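PDB 4M16: bartonella effector protein (Bep) substrate of VirB T4SS from Bartonella sp. AR 15-3, which probably transfers AMP from ATP to tyrosine and threonine side chains of target proteins, and is represented here by its N-terminal Fic domain. Local coordinates for residues 57-62 with 166-170; 65-70 with 161-166; 105-109 with 150-154; 128-132 with 170-174; 142-147 with 207-211. All blocks are in the same frame, centred on the assembly; numbering follows the deposited sequence. Where two conformers were deposited one is given.

Contact 1: 57-62 with 166-170; sequences FDSSYL and FFEKL. With EDO (1,2-ethanediol), chain B.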
# COMPACT_ATOMS: atom_id res chain seq x y z
N PHE A 57 -11.86 0.45 -9.56
CA PHE A 57 -10.72 0.56 -8.72
C PHE A 57 -10.72 2.00 -8.12
O PHE A 57 -10.55 3.00 -8.83
CB PHE A 57 -9.46 0.19 -9.52
CG PHE A 57 -9.40 -1.26 -9.85
CD1 PHE A 57 -10.09 -1.74 -10.93
CD2 PHE A 57 -8.72 -2.16 -9.03
CE1 PHE A 57 -10.08 -3.10 -11.24
CE2 PHE A 57 -8.72 -3.53 -9.34
CZ PHE A 57 -9.39 -3.99 -10.45
N ASP A 58 -10.94 2.06 -6.82
CA ASP A 58 -10.90 3.32 -6.09
C ASP A 58 -10.43 3.06 -4.63
O ASP A 58 -10.14 1.92 -4.21
CB ASP A 58 -12.29 4.02 -6.15
CG ASP A 58 -13.39 3.18 -5.60
OD1 ASP A 58 -13.11 2.09 -5.04
OD2 ASP A 58 -14.57 3.62 -5.70
N SER A 59 -10.31 4.14 -3.88
CA SER A 59 -10.00 4.09 -2.46
C SER A 59 -11.01 3.23 -1.67
O SER A 59 -10.68 2.65 -0.64
CB SER A 59 -9.90 5.55 -1.91
OG SER A 59 -11.11 6.28 -2.09
N SER A 60 -12.25 3.13 -2.13
CA SER A 60 -13.17 2.28 -1.41
C SER A 60 -12.72 0.83 -1.55
O SER A 60 -12.76 0.09 -0.58
CB SER A 60 -14.60 2.43 -1.89
OG SER A 60 -14.98 3.71 -1.46
N TYR A 61 -12.30 0.42 -2.73
CA TYR A 61 -11.81 -0.93 -2.91
C TYR A 61 -10.50 -1.11 -2.12
O TYR A 61 -10.23 -2.17 -1.60
CB TYR A 61 -11.57 -1.20 -4.39
CG TYR A 61 -11.10 -2.57 -4.72
CD1 TYR A 61 -11.82 -3.70 -4.36
CD2 TYR A 61 -9.90 -2.76 -5.41
CE1 TYR A 61 -11.38 -4.97 -4.66
CE2 TYR A 61 -9.45 -4.01 -5.73
CZ TYR A 61 -10.20 -5.13 -5.36
OH TYR A 61 -9.74 -6.40 -5.73
N LEU A 62 -9.67 -0.06 -2.08
CA LEU A 62 -8.40 -0.18 -1.39
C LEU A 62 -8.68 -0.42 0.12
O LEU A 62 -8.05 -1.29 0.75
CB LEU A 62 -7.53 1.05 -1.62
CG LEU A 62 -6.16 1.00 -0.94
CD1 LEU A 62 -5.20 0.14 -1.77
CD2 LEU A 62 -5.58 2.39 -0.83
N PHE A 166 -3.74 -4.45 -4.74
CA PHE A 166 -4.60 -3.49 -5.47
C PHE A 166 -4.08 -3.35 -6.90
O PHE A 166 -4.86 -3.46 -7.85
CB PHE A 166 -4.64 -2.13 -4.79
CG PHE A 166 -5.51 -1.10 -5.48
CD1 PHE A 166 -5.01 -0.37 -6.54
CD2 PHE A 166 -6.79 -0.80 -5.01
CE1 PHE A 166 -5.78 0.61 -7.15
CE2 PHE A 166 -7.56 0.20 -5.60
CZ PHE A 166 -7.05 0.90 -6.68
N PHE A 167 -2.77 -3.14 -7.04
CA PHE A 167 -2.22 -2.93 -8.36
C PHE A 167 -2.14 -4.22 -9.21
O PHE A 167 -2.23 -4.18 -10.41
CB PHE A 167 -0.88 -2.20 -8.30
CG PHE A 167 -1.07 -0.72 -8.32
CD1 PHE A 167 -1.38 -0.04 -7.16
CD2 PHE A 167 -1.00 -0.02 -9.50
CE1 PHE A 167 -1.62 1.33 -7.17
CE2 PHE A 167 -1.20 1.37 -9.52
CZ PHE A 167 -1.55 2.03 -8.36
N GLU A 168 -2.01 -5.36 -8.56
CA GLU A 168 -2.02 -6.64 -9.27
C GLU A 168 -3.44 -6.90 -9.85
O GLU A 168 -3.57 -7.33 -11.00
CB GLU A 168 -1.52 -7.77 -8.34
CG GLU A 168 -0.04 -7.62 -7.96
CD GLU A 168 0.48 -8.69 -6.99
OE1 GLU A 168 -0.31 -9.18 -6.17
OE2 GLU A 168 1.69 -8.99 -7.00
N LYS A 169 -4.47 -6.62 -9.05
CA LYS A 169 -5.87 -6.73 -9.48
C LYS A 169 -6.19 -5.69 -10.60
O LYS A 169 -6.86 -6.01 -11.60
CB LYS A 169 -6.82 -6.59 -8.28
CG LYS A 169 -6.72 -7.76 -7.28
CD LYS A 169 -7.55 -8.96 -7.76
CE LYS A 169 -8.37 -9.56 -6.61
NZ LYS A 169 -9.57 -10.44 -6.95
N LEU A 170 -5.69 -4.47 -10.43
CA LEU A 170 -5.85 -3.45 -11.47
C LEU A 170 -5.24 -3.88 -12.79
O LEU A 170 -5.84 -3.67 -13.85
CB LEU A 170 -5.22 -2.14 -10.99
CG LEU A 170 -5.28 -0.93 -11.92
CD1 LEU A 170 -6.70 -0.45 -11.99
CD2 LEU A 170 -4.40 0.23 -11.46
C1 EDO B . 1.04 -10.30 -2.83
O1 EDO B . 0.56 -9.02 -3.24
C2 EDO B . 2.53 -10.49 -3.18
O2 EDO B . 2.86 -10.11 -4.51
O HOH W 1 -11.29 -8.48 -5.48
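In the helical core of the Fic domain, an aromatic cluster of Phe57, Tyr61 and Phe166 joins the start of helix 59-70 to helix 159-174. The Phe166 ring fills the hollow formed by the N-cap and first turn at 57-62: Phe57 presents its edge to the Phe166 face in a T-shaped pair (ring centroids 5.7 Å apart, planes at 87°), Tyr61 CD2 and Leu62 CD1 each lie 3.7 Å from Phe166 CD2, and Asp58 O meets the ring edge, 3.4 Å from Phe166 CE2. The Phe57 ring is in turn a bump against the helix, where Leu170 CA makes a CH-pi contact 3.9 Å from its centroid and Leu170 CD1 packs 3.5 Å from Phe57 CG. Asp58 shapes the turn as N-cap, accepting from Tyr61 N through OD1. Leu124 of helix 110-126 also touches Phe166 and Leu170. Lys169 NZ, bonded to Leu48 O, is also linked to Tyr61 through water 1, 3.0 Å from Lys169 NZ and 2.6 Å from Tyr61 OH.

Contact 2: 65-70 with 161-166; sequences LHKRLF and AVQHIF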
# COMPACT_ATOMS: atom_id res chain seq x y z
N LEU A 65 -9.93 -3.99 0.66
CA LEU A 65 -8.79 -4.91 0.66
C LEU A 65 -7.98 -4.86 1.98
O LEU A 65 -7.57 -5.90 2.48
CB LEU A 65 -7.86 -4.64 -0.54
CG LEU A 65 -8.32 -4.99 -1.94
CD1 LEU A 65 -7.32 -4.48 -2.99
CD2 LEU A 65 -8.56 -6.47 -2.08
N HIS A 66 -7.75 -3.67 2.52
CA HIS A 66 -7.03 -3.56 3.78
C HIS A 66 -7.78 -4.25 4.92
O HIS A 66 -7.16 -4.93 5.74
CB HIS A 66 -6.79 -2.08 4.11
CG HIS A 66 -5.83 -1.87 5.22
ND1 HIS A 66 -6.23 -1.75 6.52
CD2 HIS A 66 -4.49 -1.74 5.22
CE1 HIS A 66 -5.18 -1.53 7.28
NE2 HIS A 66 -4.11 -1.53 6.51
N LYS A 67 -9.11 -4.06 4.96
CA LYS A 67 -9.99 -4.74 5.93
C LYS A 67 -9.89 -6.27 5.77
O LYS A 67 -9.78 -7.01 6.76
CB LYS A 67 -11.44 -4.25 5.79
CG LYS A 67 -12.52 -5.07 6.48
CD LYS A 67 -12.57 -4.85 7.96
CE LYS A 67 -13.75 -5.58 8.60
NZ LYS A 67 -15.03 -4.84 8.47
N ARG A 68 -9.92 -6.76 4.53
CA ARG A 68 -9.72 -8.20 4.31
C ARG A 68 -8.38 -8.73 4.82
O ARG A 68 -8.32 -9.80 5.48
CB ARG A 68 -9.83 -8.55 2.80
CG ARG A 68 -11.24 -8.44 2.21
CD ARG A 68 -12.19 -9.52 2.74
NE ARG A 68 -11.67 -10.85 2.43
CZ ARG A 68 -11.74 -11.45 1.24
NH1 ARG A 68 -12.35 -10.88 0.22
NH2 ARG A 68 -11.18 -12.64 1.08
N LEU A 69 -7.33 -7.99 4.48
CA LEU A 69 -5.95 -8.40 4.76
C LEU A 69 -5.63 -8.38 6.26
O LEU A 69 -4.89 -9.22 6.70
CB LEU A 69 -4.93 -7.53 4.04
CG LEU A 69 -4.80 -7.77 2.53
CD1 LEU A 69 -4.08 -6.64 1.75
CD2 LEU A 69 -4.15 -9.09 2.29
N PHE A 70 -6.17 -7.42 6.99
CA PHE A 70 -5.74 -7.13 8.37
C PHE A 70 -6.87 -7.09 9.40
O PHE A 70 -6.64 -6.73 10.56
CB PHE A 70 -5.03 -5.76 8.40
CG PHE A 70 -3.79 -5.73 7.58
CD1 PHE A 70 -2.67 -6.43 8.02
CD2 PHE A 70 -3.73 -5.08 6.35
CE1 PHE A 70 -1.53 -6.51 7.26
CE2 PHE A 70 -2.56 -5.13 5.59
CZ PHE A 70 -1.46 -5.82 6.05
N ALA A 161 1.50 -3.82 1.57
CA ALA A 161 0.87 -5.09 1.24
C ALA A 161 -0.43 -4.84 0.48
O ALA A 161 -0.71 -5.49 -0.52
CB ALA A 161 0.58 -5.89 2.53
N VAL A 162 -1.23 -3.90 0.95
CA VAL A 162 -2.48 -3.60 0.25
C VAL A 162 -2.31 -2.96 -1.16
O VAL A 162 -2.94 -3.39 -2.12
CB VAL A 162 -3.44 -2.83 1.17
CG1 VAL A 162 -3.05 -1.41 1.28
CG2 VAL A 162 -4.89 -3.06 0.69
N GLN A 163 -1.39 -2.03 -1.29
CA GLN A 163 -1.12 -1.41 -2.58
C GLN A 163 -0.61 -2.40 -3.60
O GLN A 163 -1.02 -2.30 -4.75
CB GLN A 163 -0.28 -0.17 -2.47
CG GLN A 163 1.23 -0.32 -2.17
CD GLN A 163 1.92 1.02 -1.82
OE1 GLN A 163 1.29 2.08 -1.81
NE2 GLN A 163 3.25 0.97 -1.53
N HIS A 164 0.18 -3.40 -3.20
CA HIS A 164 0.61 -4.45 -4.09
C HIS A 164 -0.58 -5.23 -4.67
O HIS A 164 -0.66 -5.40 -5.88
CB HIS A 164 1.61 -5.42 -3.47
CG HIS A 164 2.87 -4.76 -3.06
ND1 HIS A 164 3.70 -5.28 -2.10
CD2 HIS A 164 3.39 -3.56 -3.40
CE1 HIS A 164 4.71 -4.46 -1.90
NE2 HIS A 164 4.54 -3.41 -2.68
N ILE A 165 -1.46 -5.75 -3.83
CA ILE A 165 -2.57 -6.55 -4.35
C ILE A 165 -3.53 -5.67 -5.17
O ILE A 165 -4.07 -6.10 -6.17
CB ILE A 165 -3.30 -7.36 -3.23
CG1 ILE A 165 -4.41 -8.23 -3.79
CG2 ILE A 165 -3.85 -6.47 -2.12
CD1 ILE A 165 -3.86 -9.33 -4.69
N PHE A 166 -3.74 -4.45 -4.74
CA PHE A 166 -4.60 -3.49 -5.47
C PHE A 166 -4.08 -3.35 -6.90
O PHE A 166 -4.86 -3.46 -7.85
CB PHE A 166 -4.64 -2.13 -4.79
CG PHE A 166 -5.51 -1.10 -5.48
CD1 PHE A 166 -5.01 -0.37 -6.54
CD2 PHE A 166 -6.79 -0.80 -5.01
CE1 PHE A 166 -5.78 0.61 -7.15
CE2 PHE A 166 -7.56 0.20 -5.60
CZ PHE A 166 -7.05 0.90 -6.68
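Two helices of the Fic fold cross here: helix 159-174, which begins within the Fic motif, packs against the C-terminal half of helix 59-70. The segment axes approach to 9.7 Å, with their N-to-C directions at 120°, and the interface is apolar, without a hydrogen bond between the segments. Ala161 comes first, its CB meeting the edge of the Phe70 ring 4.1 Å from Phe70 CZ. Val162 is the principal knob. Its CG2 enters between Leu65 and Leu69, 3.6 Å from Leu65 CB and 3.8 Å from Leu69 CD1, and comes within 3.4 Å of the backbone atom His66 N; its CG1 faces the edge of the His66 imidazole. That imidazole is held by Ala157 O and Gly78 N and stacks on Phe155, so this side of the crossing borders the loop that opens the motif. One turn further on, Ile165 offers CG2 to both leucines, 3.9 Å from Leu69 CD1 and 4.1 Å from Leu65 CD1, while Ile45 of helix 30-48 touches Leu69 and Ile165 from outside the pair. Phe166 completes the segment and carries the packing over towards Leu62. Here one methyl of Leu65 rests against the base of the aromatic side chain, with Leu65 CD1 3.8 Å from Phe166 CA and 4.0 Å from Phe166 CB.

Contact 3: 105-109 with 150-154; sequences IYFAH and NYIHP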
# COMPACT_ATOMS: atom_id res chain seq x y z
N ILE A 105 11.83 12.32 5.60
CA ILE A 105 11.02 12.30 4.40
C ILE A 105 9.62 11.77 4.76
O ILE A 105 9.48 10.60 5.14
CB ILE A 105 11.63 11.41 3.28
CG1 ILE A 105 13.04 11.88 2.86
CG2 ILE A 105 10.78 11.44 2.03
CD1 ILE A 105 13.83 10.83 2.11
N TYR A 106 8.60 12.63 4.68
CA TYR A 106 7.25 12.28 5.17
C TYR A 106 6.33 11.82 4.05
O TYR A 106 6.43 12.25 2.91
CB TYR A 106 6.61 13.45 5.92
CG TYR A 106 7.33 13.77 7.21
CD1 TYR A 106 8.50 14.47 7.20
CD2 TYR A 106 6.81 13.35 8.44
CE1 TYR A 106 9.17 14.76 8.38
CE2 TYR A 106 7.49 13.61 9.63
CZ TYR A 106 8.66 14.32 9.57
OH TYR A 106 9.33 14.63 10.72
N PHE A 107 5.47 10.88 4.40
CA PHE A 107 4.26 10.58 3.65
C PHE A 107 3.29 11.75 3.81
O PHE A 107 3.54 12.72 4.52
CB PHE A 107 3.65 9.27 4.17
CG PHE A 107 4.53 8.10 3.97
CD1 PHE A 107 4.77 7.60 2.68
CD2 PHE A 107 5.24 7.53 5.05
CE1 PHE A 107 5.64 6.51 2.50
CE2 PHE A 107 6.09 6.49 4.85
CZ PHE A 107 6.28 5.97 3.58
N ALA A 108 2.17 11.67 3.13
CA ALA A 108 1.16 12.70 3.23
C ALA A 108 0.74 12.93 4.67
O ALA A 108 0.57 12.00 5.47
CB ALA A 108 -0.04 12.30 2.42
N HIS A 109 0.52 14.19 4.98
CA HIS A 109 -0.05 14.57 6.26
C HIS A 109 -1.51 14.13 6.31
O HIS A 109 -2.22 14.14 5.30
CB HIS A 109 0.12 16.10 6.47
CG HIS A 109 -0.15 16.54 7.89
ND1 HIS A 109 -1.43 16.65 8.40
CD2 HIS A 109 0.67 16.83 8.92
CE1 HIS A 109 -1.39 17.03 9.66
NE2 HIS A 109 -0.12 17.18 10.00
N ASN A 150 1.73 5.30 -2.85
CA ASN A 150 2.82 5.04 -1.92
C ASN A 150 3.05 6.29 -1.04
O ASN A 150 3.19 6.19 0.17
CB ASN A 150 4.11 4.63 -2.63
CG ASN A 150 5.22 4.30 -1.67
OD1 ASN A 150 5.10 3.32 -0.88
ND2 ASN A 150 6.28 5.10 -1.68
N TYR A 151 3.12 7.45 -1.67
CA TYR A 151 3.31 8.71 -0.92
C TYR A 151 2.20 8.99 0.06
O TYR A 151 2.46 9.41 1.20
CB TYR A 151 3.41 9.90 -1.88
CG TYR A 151 3.14 11.23 -1.24
CD1 TYR A 151 4.08 11.86 -0.45
CD2 TYR A 151 1.90 11.86 -1.42
CE1 TYR A 151 3.77 13.09 0.17
CE2 TYR A 151 1.61 13.07 -0.83
CZ TYR A 151 2.53 13.69 -0.05
OH TYR A 151 2.18 14.91 0.53
N ILE A 152 0.95 8.68 -0.34
CA ILE A 152 -0.20 8.90 0.53
C ILE A 152 -0.14 8.06 1.83
O ILE A 152 -0.30 8.64 2.93
CB ILE A 152 -1.57 8.65 -0.17
CG1 ILE A 152 -1.76 9.61 -1.32
CG2 ILE A 152 -2.68 8.93 0.85
CD1 ILE A 152 -3.04 9.38 -2.13
N HIS A 153 0.14 6.75 1.70
CA HIS A 153 0.29 5.84 2.82
C HIS A 153 -0.87 6.06 3.77
O HIS A 153 -0.67 6.42 4.93
CB HIS A 153 1.64 6.03 3.54
CG HIS A 153 2.54 4.83 3.45
ND1 HIS A 153 2.93 4.29 2.24
CD2 HIS A 153 3.14 4.09 4.40
CE1 HIS A 153 3.75 3.29 2.46
NE2 HIS A 153 3.86 3.13 3.77
N PRO A 154 -2.10 5.83 3.28
CA PRO A 154 -3.28 6.23 4.00
C PRO A 154 -3.64 5.42 5.27
O PRO A 154 -4.51 5.86 5.98
CB PRO A 154 -4.39 6.04 2.96
CG PRO A 154 -3.91 4.94 2.08
CD PRO A 154 -2.43 5.21 1.98
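His153 and Pro154 open the Fic motif, the His-Pro-Phe signature of the family, whose histidine typically serves as catalytic base in active Fic enzymes; the loop 105-109 packs against this junction, just before helix 110-126. The single hydrogen bond between the segments runs from Ala108 N to Tyr151 O, 3.0 Å, and ties the loop to the end of helix 135-152. Within 150-154, His153 ND1 donates to Asn150 O at 2.8 Å, while NE2 bonds to Glu160, so both imidazole nitrogens are engaged. His153 leaves the helix with positive phi. Arg81 donates to both sides of the contact, to Ala108 O and His153 O.

The Phe107 ring stacks face to face on the His153 imidazole, with centroids 3.8 Å apart and planes at 7°, and His153 CB adds a CH-pi contact to the same phenyl ring. Tyr151 uses its ring as a platform, one face lying against Ala108 N. Among the remaining van der Waals contacts, Phe107 CB approaches Tyr151 O to 3.2 Å, and the Ala108 methyl fits beside the tyrosine, with Ala108 CB 3.7 Å from Tyr151 CE2.

Contact 4: 128-132 with 170-174; sequences SNLQG and LAEAA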
# COMPACT_ATOMS: atom_id res chain seq x y z
N SER A 128 -10.65 5.27 -17.01
CA SER A 128 -11.34 4.01 -16.95
C SER A 128 -10.53 2.85 -16.42
O SER A 128 -10.44 1.79 -17.05
CB SER A 128 -11.84 3.67 -18.34
OG SER A 128 -12.95 4.47 -18.64
N ASN A 129 -9.93 3.07 -15.24
CA ASN A 129 -9.15 2.05 -14.56
C ASN A 129 -7.93 1.59 -15.42
O ASN A 129 -7.49 0.47 -15.27
CB ASN A 129 -10.05 0.86 -14.14
CG ASN A 129 -11.29 1.31 -13.34
OD1 ASN A 129 -11.17 1.82 -12.24
ND2 ASN A 129 -12.45 1.06 -13.88
N LEU A 130 -7.42 2.44 -16.31
CA LEU A 130 -6.23 2.13 -17.16
C LEU A 130 -6.47 0.99 -18.18
O LEU A 130 -5.54 0.31 -18.66
CB LEU A 130 -4.99 1.84 -16.30
CG LEU A 130 -4.60 2.78 -15.17
CD1 LEU A 130 -3.19 2.42 -14.69
CD2 LEU A 130 -4.64 4.23 -15.66
N GLN A 131 -7.73 0.85 -18.53
CA GLN A 131 -8.19 -0.11 -19.54
C GLN A 131 -7.90 0.41 -20.91
O GLN A 131 -7.81 1.64 -21.13
CB GLN A 131 -9.71 -0.24 -19.42
CG GLN A 131 -10.13 -1.02 -18.23
CD GLN A 131 -10.49 -2.41 -18.60
OE1 GLN A 131 -9.97 -2.99 -19.60
NE2 GLN A 131 -11.42 -2.95 -17.87
N GLY A 132 -7.76 -0.52 -21.87
CA GLY A 132 -7.53 -0.11 -23.26
C GLY A 132 -6.17 0.50 -23.60
O GLY A 132 -6.10 1.29 -24.52
N LEU A 170 -5.69 -4.47 -10.43
CA LEU A 170 -5.85 -3.45 -11.47
C LEU A 170 -5.24 -3.88 -12.79
O LEU A 170 -5.84 -3.67 -13.85
CB LEU A 170 -5.22 -2.14 -10.99
CG LEU A 170 -5.28 -0.93 -11.92
CD1 LEU A 170 -6.70 -0.45 -11.99
CD2 LEU A 170 -4.40 0.23 -11.46
N ALA A 171 -4.02 -4.41 -12.78
CA ALA A 171 -3.40 -4.87 -13.99
C ALA A 171 -4.16 -6.05 -14.64
O ALA A 171 -4.32 -6.11 -15.88
CB ALA A 171 -1.95 -5.29 -13.76
N GLU A 172 -4.56 -7.04 -13.83
CA GLU A 172 -5.36 -8.14 -14.35
C GLU A 172 -6.60 -7.63 -15.09
O GLU A 172 -6.93 -8.09 -16.19
CB GLU A 172 -5.83 -9.05 -13.22
CG GLU A 172 -6.43 -10.34 -13.70
CD GLU A 172 -7.00 -11.17 -12.57
OE1 GLU A 172 -6.78 -10.88 -11.38
OE2 GLU A 172 -7.69 -12.14 -12.89
N ALA A 173 -7.29 -6.66 -14.49
CA ALA A 173 -8.52 -6.14 -15.05
C ALA A 173 -8.32 -5.37 -16.36
O ALA A 173 -9.20 -5.34 -17.23
CB ALA A 173 -9.24 -5.30 -14.04
N ALA A 174 -7.13 -4.80 -16.49
CA ALA A 174 -6.72 -3.97 -17.63
C ALA A 174 -6.06 -4.76 -18.76
O ALA A 174 -5.70 -4.20 -19.79
CB ALA A 174 -5.78 -2.90 -17.11
O HOH W 2 -8.32 -2.10 -14.64
O HOH W 3 -4.88 -1.50 -20.47
O HOH W 4 -7.82 -3.26 -22.14
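A Schellman motif ends helix 110-126, with Ser128 as its C-prime residue at positive phi, and the loop that leaves it runs beside the C-terminal part of helix 159-174. No direct hydrogen bond joins the two segments; water fills the gap between their backbones. Water 2 donates to Asn129 O (2.8 Å) and Leu170 O (3.0 Å). Water 3 lies 2.6 Å from Leu130 O and 2.9 Å from Ala174 O, and water 4 accepts from Gly132 N at 2.8 Å and only weakly reaches Ala174 O. Between these bridges the contact is apolar: Leu130 CD1 packs 4.1 Å from Leu170 CD2, and the small Ala174 lets the loop come close, its CB 3.6 Å from Leu130 O. The CA atoms of Gln131 and Ala174 are only 4.6 Å apart. Asn129 OD1 accepts from Phe57 N, linking the loop to the residues before helix 59-70. Leu130 points inwards to touch Leu124 of helix 110-126 and Phe138 and Thr142 of helix 135-152, so the loop closes one end of the helical bundle.

Contact 5: 142-147 with 207-211; sequences TVKLFS and MKSLF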
# COMPACT_ATOMS: atom_id res chain seq x y z
N THR A 142 0.68 3.51 -14.43
CA THR A 142 0.78 2.81 -13.14
C THR A 142 1.95 3.29 -12.31
O THR A 142 1.82 3.42 -11.10
CB THR A 142 0.80 1.26 -13.20
OG1 THR A 142 1.81 0.77 -14.08
CG2 THR A 142 -0.61 0.70 -13.56
N VAL A 143 3.08 3.56 -12.92
CA VAL A 143 4.23 4.12 -12.17
C VAL A 143 3.84 5.40 -11.43
O VAL A 143 4.08 5.52 -10.20
CB VAL A 143 5.41 4.41 -13.10
CG1 VAL A 143 6.43 5.32 -12.40
CG2 VAL A 143 6.07 3.14 -13.58
N LYS A 144 3.17 6.31 -12.14
CA LYS A 144 2.73 7.57 -11.52
C LYS A 144 1.69 7.37 -10.38
O LYS A 144 1.82 7.94 -9.27
CB LYS A 144 2.19 8.55 -12.57
CG LYS A 144 3.29 9.08 -13.48
CD LYS A 144 2.82 10.07 -14.54
CE LYS A 144 1.97 9.38 -15.57
NZ LYS A 144 2.05 10.02 -16.92
N LEU A 145 0.66 6.57 -10.68
CA LEU A 145 -0.38 6.27 -9.71
C LEU A 145 0.12 5.50 -8.50
O LEU A 145 -0.27 5.79 -7.35
CB LEU A 145 -1.54 5.52 -10.40
CG LEU A 145 -2.61 6.40 -11.05
CD1 LEU A 145 -3.49 5.47 -11.89
CD2 LEU A 145 -3.47 7.18 -10.04
N PHE A 146 0.97 4.51 -8.75
CA PHE A 146 1.62 3.78 -7.66
C PHE A 146 2.55 4.62 -6.75
O PHE A 146 2.38 4.59 -5.51
CB PHE A 146 2.34 2.53 -8.18
CG PHE A 146 2.87 1.64 -7.08
CD1 PHE A 146 4.09 1.90 -6.51
CD2 PHE A 146 2.15 0.56 -6.65
CE1 PHE A 146 4.56 1.12 -5.49
CE2 PHE A 146 2.61 -0.23 -5.60
CZ PHE A 146 3.84 0.02 -5.05
N SER A 147 3.36 5.49 -7.34
CA SER A 147 4.15 6.44 -6.55
C SER A 147 3.23 7.36 -5.73
O SER A 147 3.54 7.70 -4.59
CB SER A 147 5.03 7.32 -7.40
OG SER A 147 5.96 6.53 -8.11
N MET A 207 11.00 4.07 -10.00
CA MET A 207 9.81 3.23 -9.98
C MET A 207 9.54 2.54 -11.33
O MET A 207 9.05 1.40 -11.37
CB MET A 207 8.65 4.14 -9.56
CG MET A 207 7.33 3.45 -9.27
SD MET A 207 7.46 2.27 -7.95
CE MET A 207 7.59 3.33 -6.50
N LYS A 208 9.89 3.19 -12.44
CA LYS A 208 9.70 2.57 -13.76
C LYS A 208 10.49 1.25 -13.92
O LYS A 208 9.98 0.30 -14.50
CB LYS A 208 10.10 3.51 -14.86
CG LYS A 208 9.79 2.96 -16.26
CD LYS A 208 10.01 4.02 -17.31
CE LYS A 208 9.85 3.47 -18.72
NZ LYS A 208 9.97 4.57 -19.68
N SER A 209 11.73 1.21 -13.42
CA SER A 209 12.56 -0.03 -13.51
C SER A 209 11.87 -1.15 -12.78
O SER A 209 11.79 -2.27 -13.30
CB SER A 209 13.95 0.12 -12.87
OG SER A 209 14.43 1.41 -13.09
N LEU A 210 11.33 -0.84 -11.61
CA LEU A 210 10.57 -1.86 -10.84
C LEU A 210 9.39 -2.37 -11.64
O LEU A 210 9.17 -3.56 -11.75
CB LEU A 210 10.10 -1.34 -9.50
CG LEU A 210 9.18 -2.32 -8.71
CD1 LEU A 210 10.00 -3.51 -8.23
CD2 LEU A 210 8.47 -1.67 -7.53
N PHE A 211 8.62 -1.44 -12.20
CA PHE A 211 7.43 -1.82 -12.97
C PHE A 211 7.76 -2.64 -14.23
O PHE A 211 7.02 -3.58 -14.58
CB PHE A 211 6.50 -0.62 -13.21
CG PHE A 211 5.54 -0.43 -12.07
CD1 PHE A 211 5.96 0.07 -10.87
CD2 PHE A 211 4.26 -0.91 -12.16
CE1 PHE A 211 5.11 0.16 -9.78
CE2 PHE A 211 3.39 -0.81 -11.08
CZ PHE A 211 3.80 -0.26 -9.90
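Helix 135-152, which leads into the Fic motif, crosses helix 200-214 here, the short segment axes 9.7 Å apart at closest and their N-to-C directions at 115°. Thr142 starts the interface, its OG1 3.5 Å from Phe211 CD2; that hydroxyl also bonds within its own helix, to Phe138 O. Val143 is wedged against the partner helix: CG1 lies 3.8 Å from Met207 CG, and CG2 lies 3.7 Å from Lys208 CA and 3.8 Å from Phe211 CB. Phe146 then receives the edge of Phe211 on its face in an edge-to-face pair (centroids 5.2 Å apart, planes at 63°), and a Met-aromatic contact puts Met207 SD 3.7 Å from Phe146 CD1. Ser147 OG, turned back to donate to Val143 O, packs 3.6 Å from Met207 CG. Beyond the pair, Phe146 reaches Phe167, Gln163 and His164 of helix 159-174 and Cys192 of helix 185-197, placing the crossing where helix 200-214 joins the Fic core.

Overall arrangement
Contacts 1, 2 and 5 are buried, whereas contacts 3 and 4 are only partly so. Contacts 1 and 2 pair the same two helices, 59-70 and 159-174, and share Phe166; the first relies on aromatic rings, the second mainly on aliphatic side chains. Contact 4 continues down helix 159-174 through Leu170, but at 18 Å from the chain centre its polar links pass through water. Helix 135-152 supplies contacts 3 and 5: a ring stack and a direct backbone hydrogen bond beside the Fic motif in one, side-chain packing with no hydrogen bond between the segments in the other. Phe146 against Phe167 connects contacts 5 and 1, and Gln163 bonded to Asn150 connects contacts 2 and 3.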